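Local coordinates for protein aminotransferase, class IV (Brucella abortus, PDB 4TVI) that probably transfers the amino group of leucine, isoleucine or valine to 2-oxoglutarate, using pyridoxal 5'-phosphate as its cofactor, at residues Asn211-Gly225 with Leu262-Thr276. Numbering follows the deposited sequence.
Sequences NVAETATSNVFMVRG and LKIEDFREADEIFST
M222 lays its sulfur squarely over one face of the F267 ring, SD 3.9 Å from the ring centroid and 3° off the normal, a Met-aromatic contact. A chi1 of 56° sets M222 CG over the same face, a CH-pi contact. V212 and V220 meet other parts of the same ring, V212 CG1 coming within 3.6 Å of F267 CE1, so the short helix 264-268 is packed down on the sheet. Beneath it, strands 219-224 and 272-276 pair antiparallel; F221 N gives a 2.7 Å hydrogen bond to F274 O. On the other sheet face F221 CB sits over the F274 ring, while the two ring planes, 8° apart, are displaced so far that they hardly overlap. A classic beta bulge closes the pairing, D271 N and E272 N both donating to V223 O. Toward solvent the contact becomes polar: R224 NH1 makes salt bridges to D266 OD1 (3.1 Å), in the guanidinium plane, and to OE1 of the solvent-exposed E269 (2.9 Å), met from above its carboxylate plane. M222 CE covers a guanidinium face. Within the mixed sheet of this class IV aminotransferase, strand 219-224 lies between 227-231 and 272-277; L204 of strand 202-206 also touches F267, whereas helix 241-252 packs against F221 through R243 and I247.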
loop_
_atom_site.group_PDB
_atom_site.type_symbol
_atom_site.label_atom_id
_atom_site.label_comp_id
_atom_site.label_asym_id
_atom_site.label_seq_id
_atom_site.Cartn_x
_atom_site.Cartn_y
_atom_site.Cartn_z
ATOM N N ASN A 211 17.879 14.180 2.087
ATOM C CA ASN A 211 18.802 13.546 3.016
ATOM C C ASN A 211 18.625 12.033 2.996
ATOM O O ASN A 211 17.500 11.537 2.914
ATOM C CB ASN A 211 18.589 14.090 4.424
ATOM C CG ASN A 211 18.880 15.570 4.515
ATOM O OD1 ASN A 211 19.870 16.044 3.966
ATOM N ND2 ASN A 211 18.025 16.307 5.217
ATOM N N VAL A 212 19.739 11.306 3.060
ATOM C CA VAL A 212 19.702 9.851 3.027
ATOM C C VAL A 212 18.855 9.314 4.168
ATOM O O VAL A 212 18.980 9.767 5.307
ATOM C CB VAL A 212 21.117 9.241 3.101
ATOM C CG1 VAL A 212 21.040 7.726 3.156
ATOM C CG2 VAL A 212 21.944 9.681 1.905
ATOM N N ALA A 213 17.978 8.368 3.842
ATOM C CA ALA A 213 17.136 7.712 4.826
ATOM C C ALA A 213 17.619 6.289 5.096
ATOM O O ALA A 213 17.841 5.906 6.239
ATOM C CB ALA A 213 15.689 7.697 4.356
ATOM N N GLU A 214 17.763 5.512 4.028
ATOM C CA GLU A 214 18.109 4.099 4.125
ATOM C C GLU A 214 18.275 3.548 2.722
ATOM O O GLU A 214 18.281 4.311 1.754
ATOM C CB GLU A 214 17.033 3.313 4.882
ATOM C CG GLU A 214 15.625 3.499 4.316
ATOM C CD GLU A 214 14.621 2.535 4.919
ATOM O OE1 GLU A 214 15.027 1.718 5.769
ATOM O OE2 GLU A 214 13.428 2.597 4.551
ATOM N N THR A 215 18.392 2.229 2.599
ATOM C CA THR A 215 18.369 1.625 1.276
ATOM C C THR A 215 16.919 1.303 0.948
ATOM O O THR A 215 16.027 1.601 1.736
ATOM C CB THR A 215 19.248 0.354 1.180
ATOM O OG1 THR A 215 18.506 -0.787 1.620
ATOM C CG2 THR A 215 20.517 0.506 2.023
ATOM N N ALA A 216 16.677 0.683 -0.198
ATOM C CA ALA A 216 15.311 0.359 -0.588
ATOM C C ALA A 216 14.748 -0.804 0.227
ATOM O O ALA A 216 13.548 -1.072 0.181
ATOM C CB ALA A 216 15.244 0.048 -2.068
ATOM N N THR A 217 15.609 -1.500 0.963
ATOM C CA THR A 217 15.184 -2.688 1.708
ATOM C C THR A 217 15.606 -2.712 3.176
ATOM O O THR A 217 15.221 -3.624 3.914
ATOM C CB THR A 217 15.746 -3.975 1.078
ATOM O OG1 THR A 217 17.180 -3.948 1.157
ATOM C CG2 THR A 217 15.309 -4.117 -0.377
ATOM N N SER A 218 16.411 -1.741 3.599
ATOM C CA SER A 218 17.052 -1.847 4.909
ATOM C C SER A 218 17.705 -0.556 5.388
ATOM O O SER A 218 18.065 0.296 4.581
ATOM C CB SER A 218 18.110 -2.945 4.859
ATOM O OG SER A 218 19.074 -2.639 3.861
ATOM N N ASN A 219 17.894 -0.442 6.702
ATOM C CA ASN A 219 18.637 0.676 7.275
ATOM C C ASN A 219 20.059 0.681 6.752
ATOM O O ASN A 219 20.607 -0.374 6.439
ATOM C CB ASN A 219 18.638 0.604 8.802
ATOM C CG ASN A 219 17.279 0.893 9.392
ATOM O OD1 ASN A 219 16.720 0.073 10.115
ATOM N ND2 ASN A 219 16.738 2.073 9.091
ATOM N N VAL A 220 20.651 1.866 6.639
ATOM C CA VAL A 220 21.987 1.981 6.068
ATOM C C VAL A 220 22.942 2.625 7.065
ATOM O O VAL A 220 22.541 3.451 7.890
ATOM C CB VAL A 220 21.965 2.779 4.742
ATOM C CG1 VAL A 220 21.709 4.264 4.996
ATOM C CG2 VAL A 220 23.261 2.575 3.957
ATOM N N PHE A 221 24.199 2.194 7.003
ATOM C CA PHE A 221 25.276 2.714 7.832
ATOM C C PHE A 221 26.471 3.033 6.960
ATOM O O PHE A 221 26.643 2.444 5.896
ATOM C CB PHE A 221 25.710 1.697 8.888
ATOM C CG PHE A 221 24.760 1.536 10.042
ATOM C CD1 PHE A 221 23.575 0.829 9.896
ATOM C CD2 PHE A 221 25.091 2.033 11.297
ATOM C CE1 PHE A 221 22.716 0.654 10.970
ATOM C CE2 PHE A 221 24.241 1.870 12.375
ATOM C CZ PHE A 221 23.048 1.171 12.212
ATOM N N MET A 222 27.323 3.932 7.431
ATOM C CA MET A 222 28.611 4.141 6.796
ATOM C C MET A 222 29.706 4.318 7.835
ATOM O O MET A 222 29.441 4.655 8.991
ATOM C CB MET A 222 28.564 5.348 5.857
ATOM C CG MET A 222 28.118 6.640 6.519
ATOM S SD MET A 222 28.396 8.074 5.462
ATOM C CE MET A 222 30.103 8.450 5.870
ATOM N N VAL A 223 30.940 4.070 7.412
ATOM C CA VAL A 223 32.100 4.229 8.271
ATOM C C VAL A 223 33.053 5.226 7.641
ATOM O O VAL A 223 33.332 5.168 6.443
ATOM C CB VAL A 223 32.827 2.896 8.498
ATOM C CG1 VAL A 223 33.970 3.073 9.509
ATOM C CG2 VAL A 223 31.838 1.827 8.971
ATOM N N ARG A 224 33.544 6.155 8.448
ATOM C CA ARG A 224 34.450 7.173 7.951
ATOM C C ARG A 224 35.410 7.542 9.066
ATOM O O ARG A 224 34.991 7.964 10.147
ATOM C CB ARG A 224 33.664 8.391 7.454
ATOM C CG ARG A 224 34.501 9.535 6.906
ATOM C CD ARG A 224 33.584 10.603 6.288
ATOM N NE ARG A 224 32.574 11.036 7.251
ATOM C CZ ARG A 224 31.512 11.780 6.962
ATOM N NH1 ARG A 224 31.294 12.195 5.718
ATOM N NH2 ARG A 224 30.663 12.105 7.926
ATOM N N GLY A 225 36.698 7.347 8.814
ATOM C CA GLY A 225 37.715 7.662 9.799
ATOM C C GLY A 225 37.562 6.884 11.095
ATOM O O GLY A 225 37.842 7.402 12.172
ATOM N N LEU A 262 22.531 12.859 7.043
ATOM C CA LEU A 262 23.529 12.508 6.042
ATOM C C LEU A 262 23.016 12.738 4.624
ATOM O O LEU A 262 21.845 12.497 4.326
ATOM C CB LEU A 262 23.962 11.050 6.210
ATOM C CG LEU A 262 24.610 10.659 7.539
ATOM C CD1 LEU A 262 24.705 9.140 7.644
ATOM C CD2 LEU A 262 25.987 11.298 7.700
ATOM N N LYS A 263 23.899 13.212 3.755
ATOM C CA LYS A 263 23.569 13.394 2.352
ATOM C C LYS A 263 24.254 12.332 1.497
ATOM O O LYS A 263 25.079 11.567 1.995
ATOM C CB LYS A 263 23.965 14.801 1.886
ATOM C CG LYS A 263 23.113 15.905 2.502
ATOM C CD LYS A 263 23.398 17.267 1.881
ATOM C CE LYS A 263 23.194 17.237 0.375
ATOM N NZ LYS A 263 21.840 16.730 -0.000
ATOM N N ILE A 264 23.900 12.288 0.216
ATOM C CA ILE A 264 24.506 11.351 -0.723
ATOM C C ILE A 264 26.017 11.535 -0.726
ATOM O O ILE A 264 26.775 10.562 -0.769
ATOM C CB ILE A 264 23.961 11.536 -2.157
ATOM C CG1 ILE A 264 22.485 11.126 -2.237
ATOM C CG2 ILE A 264 24.781 10.720 -3.149
ATOM C CD1 ILE A 264 22.245 9.651 -1.980
ATOM N N GLU A 265 26.442 12.794 -0.660
ATOM C CA GLU A 265 27.855 13.142 -0.609
ATOM C C GLU A 265 28.600 12.434 0.519
ATOM O O GLU A 265 29.735 12.008 0.335
ATOM C CB GLU A 265 28.016 14.662 -0.467
ATOM C CG GLU A 265 27.683 15.463 -1.733
ATOM C CD GLU A 265 26.186 15.589 -2.025
ATOM O OE1 GLU A 265 25.357 14.974 -1.317
ATOM O OE2 GLU A 265 25.838 16.309 -2.984
ATOM N N ASP A 266 27.958 12.286 1.674
ATOM C CA ASP A 266 28.582 11.598 2.809
ATOM C C ASP A 266 28.914 10.151 2.473
ATOM O O ASP A 266 29.964 9.643 2.857
ATOM C CB ASP A 266 27.673 11.647 4.042
ATOM C CG ASP A 266 27.568 13.040 4.626
ATOM O OD1 ASP A 266 28.603 13.553 5.100
ATOM O OD2 ASP A 266 26.466 13.631 4.584
ATOM N N PHE A 267 28.019 9.492 1.746
ATOM C CA PHE A 267 28.232 8.096 1.384
ATOM C C PHE A 267 29.220 7.971 0.227
ATOM O O PHE A 267 29.864 6.937 0.059
ATOM C CB PHE A 267 26.895 7.429 1.063
ATOM C CG PHE A 267 26.068 7.150 2.288
ATOM C CD1 PHE A 267 25.276 8.141 2.847
ATOM C CD2 PHE A 267 26.104 5.907 2.892
ATOM C CE1 PHE A 267 24.530 7.895 3.987
ATOM C CE2 PHE A 267 25.355 5.648 4.029
ATOM C CZ PHE A 267 24.566 6.647 4.576
ATOM N N ARG A 268 29.357 9.034 -0.555
ATOM C CA ARG A 268 30.378 9.070 -1.593
ATOM C C ARG A 268 31.769 9.003 -0.948
ATOM O O ARG A 268 32.711 8.482 -1.546
ATOM C CB ARG A 268 30.246 10.328 -2.462
ATOM C CG ARG A 268 28.926 10.446 -3.222
ATOM C CD ARG A 268 28.800 9.416 -4.338
ATOM N NE ARG A 268 27.611 9.654 -5.155
ATOM C CZ ARG A 268 27.032 8.741 -5.932
ATOM N NH1 ARG A 268 27.522 7.510 -6.001
ATOM N NH2 ARG A 268 25.953 9.058 -6.636
ATOM N N GLU A 269 31.891 9.525 0.272
ATOM C CA GLU A 269 33.188 9.591 0.949
ATOM C C GLU A 269 33.421 8.448 1.918
ATOM O O GLU A 269 34.451 8.415 2.583
ATOM C CB GLU A 269 33.332 10.881 1.757
ATOM C CG GLU A 269 32.701 12.107 1.172
ATOM C CD GLU A 269 32.440 13.178 2.222
ATOM O OE1 GLU A 269 32.886 13.010 3.378
ATOM O OE2 GLU A 269 31.789 14.189 1.890
ATOM N N ALA A 270 32.470 7.526 2.021
ATOM C CA ALA A 270 32.570 6.472 3.028
ATOM C C ALA A 270 33.745 5.528 2.785
ATOM O O ALA A 270 34.048 5.173 1.642
ATOM C CB ALA A 270 31.278 5.688 3.088
ATOM N N ASP A 271 34.406 5.133 3.871
ATOM C CA ASP A 271 35.417 4.084 3.818
ATOM C C ASP A 271 34.705 2.744 3.686
ATOM O O ASP A 271 35.137 1.861 2.943
ATOM C CB ASP A 271 36.310 4.098 5.063
ATOM C CG ASP A 271 37.075 5.397 5.220
ATOM O OD1 ASP A 271 37.406 6.014 4.189
ATOM O OD2 ASP A 271 37.351 5.795 6.373
ATOM N N GLU A 272 33.615 2.604 4.435
ATOM C CA GLU A 272 32.774 1.414 4.373
ATOM C C GLU A 272 31.307 1.802 4.371
ATOM O O GLU A 272 30.922 2.823 4.938
ATOM C CB GLU A 272 33.029 0.476 5.562
ATOM C CG GLU A 272 34.478 0.266 5.960
ATOM C CD GLU A 272 34.601 -0.635 7.177
ATOM O OE1 GLU A 272 33.668 -1.436 7.415
ATOM O OE2 GLU A 272 35.622 -0.548 7.895
ATOM N N ILE A 273 30.488 0.961 3.752
ATOM C CA ILE A 273 29.043 1.093 3.822
ATOM C C ILE A 273 28.452 -0.278 4.137
ATOM O O ILE A 273 28.891 -1.292 3.581
ATOM C CB ILE A 273 28.430 1.634 2.500
ATOM C CG1 ILE A 273 29.115 2.932 2.066
ATOM C CG2 ILE A 273 26.929 1.862 2.654
ATOM C CD1 ILE A 273 28.578 3.503 0.753
ATOM N N PHE A 274 27.482 -0.321 5.042
ATOM C CA PHE A 274 26.772 -1.570 5.292
ATOM C C PHE A 274 25.310 -1.333 5.656
ATOM O O PHE A 274 24.882 -0.198 5.870
ATOM C CB PHE A 274 27.481 -2.390 6.380
ATOM C CG PHE A 274 27.443 -1.781 7.763
ATOM C CD1 PHE A 274 28.451 -0.923 8.189
ATOM C CD2 PHE A 274 26.442 -2.125 8.662
ATOM C CE1 PHE A 274 28.435 -0.388 9.468
ATOM C CE2 PHE A 274 26.419 -1.595 9.945
ATOM C CZ PHE A 274 27.423 -0.728 10.348
ATOM N N SER A 275 24.536 -2.410 5.679
ATOM C CA SER A 275 23.126 -2.311 6.020
ATOM C C SER A 275 22.796 -3.246 7.176
ATOM O O SER A 275 23.532 -4.202 7.448
ATOM C CB SER A 275 22.253 -2.634 4.808
ATOM O OG SER A 275 22.330 -4.007 4.474
ATOM N N THR A 276 21.694 -2.952 7.862
ATOM C CA THR A 276 21.186 -3.825 8.914
ATOM C C THR A 276 19.723 -4.132 8.646
ATOM O O THR A 276 19.005 -3.331 8.051
ATOM C CB THR A 276 21.324 -3.210 10.325
ATOM O OG1 THR A 276 20.539 -2.012 10.407
ATOM C CG2 THR A 276 22.786 -2.892 10.646
HETATM O O HOH W 1 20.288 11.628 7.007
HETATM O O HOH W 2 20.248 -5.639 3.974
HETATM O O HOH W 3 17.770 -2.404 10.946
HETATM O O HOH W 4 16.537 -2.736 8.051
#